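Local coordinates for Non-structural protein 2 (PDB 7F52) that is released from the coronavirus replicase polyprotein and has no firmly established role, though it probably supports viral replication or modulates the host cell, at residues 513-518 / 550-555. Sequence-based numbering, arbitrary orientation.
Sequences TKVVDF and HCFQLL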
loop_
_atom_site.group_PDB
_atom_site.type_symbol
_atom_site.label_atom_id
_atom_site.label_comp_id
_atom_site.label_asym_id
_atom_site.label_seq_id
_atom_site.Cartn_x
_atom_site.Cartn_y
_atom_site.Cartn_z
ATOM N N THR A 513 25.495 44.566 32.920
ATOM C CA THR A 513 26.900 44.756 32.574
ATOM C C THR A 513 27.738 44.869 33.836
ATOM O O THR A 513 28.867 44.376 33.900
ATOM C CB THR A 513 27.100 46.018 31.718
ATOM O OG1 THR A 513 26.146 46.024 30.645
ATOM C CG2 THR A 513 28.518 46.073 31.161
ATOM N N LYS A 514 27.179 45.527 34.843
ATOM C CA LYS A 514 27.829 45.570 36.134
ATOM C C LYS A 514 27.986 44.143 36.642
ATOM O O LYS A 514 29.100 43.739 36.971
ATOM C CB LYS A 514 27.046 46.428 37.127
ATOM C CG LYS A 514 27.235 47.930 36.933
ATOM C CD LYS A 514 28.434 48.466 37.716
ATOM C CE LYS A 514 28.847 49.826 37.194
ATOM N NZ LYS A 514 27.656 50.528 36.634
ATOM N N VAL A 515 26.893 43.376 36.688
ATOM C CA VAL A 515 26.899 42.045 37.308
ATOM C C VAL A 515 27.800 41.051 36.546
ATOM O O VAL A 515 28.521 40.257 37.159
ATOM C CB VAL A 515 25.477 41.488 37.442
ATOM C CG1 VAL A 515 25.494 40.136 38.148
ATOM C CG2 VAL A 515 24.627 42.458 38.230
ATOM N N VAL A 516 27.787 41.129 35.221
ATOM C CA VAL A 516 28.692 40.333 34.405
ATOM C C VAL A 516 30.177 40.563 34.761
ATOM O O VAL A 516 30.905 39.601 35.040
ATOM C CB VAL A 516 28.464 40.621 32.905
ATOM C CG1 VAL A 516 29.542 39.986 32.069
ATOM C CG2 VAL A 516 27.091 40.112 32.469
ATOM N N ASP A 517 30.604 41.829 34.778
ATOM C CA ASP A 517 32.022 42.201 34.924
ATOM C C ASP A 517 32.644 41.807 36.263
ATOM O O ASP A 517 33.856 41.642 36.367
ATOM C CB ASP A 517 32.195 43.713 34.717
ATOM C CG ASP A 517 32.500 44.076 33.269
ATOM O OD1 ASP A 517 32.543 43.152 32.426
ATOM O OD2 ASP A 517 32.670 45.280 32.965
ATOM N N PHE A 518 31.810 41.650 37.279
ATOM C CA PHE A 518 32.266 41.302 38.612
ATOM C C PHE A 518 32.279 39.790 38.791
ATOM O O PHE A 518 33.032 39.264 39.615
ATOM C CB PHE A 518 31.362 41.996 39.621
ATOM C CG PHE A 518 31.457 41.508 41.029
ATOM C CD1 PHE A 518 30.772 40.372 41.438
ATOM C CD2 PHE A 518 32.141 42.253 41.981
ATOM C CE1 PHE A 518 30.829 39.944 42.747
ATOM C CE2 PHE A 518 32.196 41.841 43.296
ATOM C CZ PHE A 518 31.537 40.678 43.682
ATOM N N HIS A 550 30.129 43.206 46.653
ATOM C CA HIS A 550 29.080 42.825 45.728
ATOM C C HIS A 550 28.736 43.927 44.761
ATOM O O HIS A 550 29.173 45.064 44.917
ATOM C CB HIS A 550 27.737 42.599 46.428
ATOM C CG HIS A 550 27.019 43.854 46.817
ATOM N ND1 HIS A 550 26.275 44.593 45.925
ATOM C CD2 HIS A 550 26.884 44.467 48.017
ATOM C CE1 HIS A 550 25.740 45.626 46.548
ATOM N NE2 HIS A 550 26.088 45.569 47.821
ATOM N N CYS A 551 27.935 43.582 43.766
ATOM C CA CYS A 551 27.869 44.364 42.549
ATOM C C CYS A 551 26.570 45.079 42.239
ATOM O O CYS A 551 26.341 45.528 41.110
ATOM C CB CYS A 551 28.258 43.325 41.521
ATOM S SG CYS A 551 27.053 41.940 41.289
ATOM N N PHE A 552 25.721 45.181 43.252
ATOM C CA PHE A 552 24.389 45.722 43.069
ATOM C C PHE A 552 24.142 47.119 43.614
ATOM O O PHE A 552 23.028 47.414 44.064
ATOM C CB PHE A 552 23.442 44.744 43.761
ATOM C CG PHE A 552 23.547 43.342 43.250
ATOM C CD1 PHE A 552 23.276 43.054 41.921
ATOM C CD2 PHE A 552 23.923 42.314 44.094
ATOM C CE1 PHE A 552 23.381 41.770 41.451
ATOM C CE2 PHE A 552 24.024 41.020 43.628
ATOM C CZ PHE A 552 23.750 40.750 42.304
ATOM N N GLN A 553 25.163 47.975 43.590
ATOM C CA GLN A 553 24.956 49.348 44.047
ATOM C C GLN A 553 23.862 49.980 43.198
ATOM O O GLN A 553 22.866 50.453 43.745
ATOM C CB GLN A 553 26.241 50.189 43.979
ATOM C CG GLN A 553 27.089 50.215 45.268
ATOM C CD GLN A 553 26.292 50.553 46.523
ATOM O OE1 GLN A 553 25.262 51.228 46.467
ATOM N NE2 GLN A 553 26.778 50.082 47.670
ATOM N N LEU A 554 24.035 49.943 41.874
ATOM C CA LEU A 554 23.050 50.486 40.936
ATOM C C LEU A 554 21.634 50.062 41.317
ATOM O O LEU A 554 20.701 50.864 41.272
ATOM C CB LEU A 554 23.337 50.036 39.496
ATOM C CG LEU A 554 24.667 50.397 38.823
ATOM C CD1 LEU A 554 24.463 50.682 37.333
ATOM C CD2 LEU A 554 25.349 51.566 39.515
ATOM N N LEU A 555 21.482 48.801 41.709
ATOM C CA LEU A 555 20.166 48.280 42.069
ATOM C C LEU A 555 19.718 48.767 43.454
ATOM O O LEU A 555 18.549 49.101 43.645
ATOM C CB LEU A 555 20.149 46.743 42.016
ATOM C CG LEU A 555 18.853 46.144 42.571
ATOM C CD1 LEU A 555 17.661 46.524 41.704
ATOM C CD2 LEU A 555 18.954 44.650 42.747
#
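Cys-551 projects from the loop leading into helix 553-561 against one flank of helix 511-519, where it is met by Val-515 and Phe-518, residues spaced three apart along the helix. On the Phe-518 side the methylene CB of Cys-551 sits over a face of that ring, displaced toward the rim, 4.0 Å from the ring centroid and 24° off the normal, a CH-pi contact. Its SG approaches the same ring more obliquely, 4.6 Å from the centroid, in a sulfur-aromatic contact. With chi1 at 67°, the sulfur is held between the backbone N and the carbonyl carbon of its own residue and turned toward Val-515, whose CG1 and CG2 both touch it. A face of the neighbouring Phe-552 ring also lies against SG, and CG2 of Val-515 reaches CE1 of Phe-552 at 3.5 Å. At the far end of the Phe-518 ring, CZ rests 3.9 Å from CA of His-550.

Lys-514 packs one turn before Phe-518. Its chain, bent at chi2 and chi4, crosses the side chain of Leu-554 at about a right angle, with CG 3.9 Å from CD1 of Leu-554; the ammonium end also lies beside this isobutyl group.

The loop is braced from within by a nearly straight hydrogen bond from Phe-552 N, the N-cap residue, to His-550 ND1 (2.8 Å), the donor lying close to the imidazole plane. Phe-526 of helix 526-530 meets Phe-518 edge to face and also touches Cys-551, while Val-515 and Phe-552 reach helix 478-491. The contact thus joins helix 511-519 to the loop and first turn of helix 553-561 in the C-terminal part of the modelled chain through a buried thiol among aromatic and aliphatic groups, so its cohesion is chiefly dispersive and hydrophobic, with the lysine at the exposed margin.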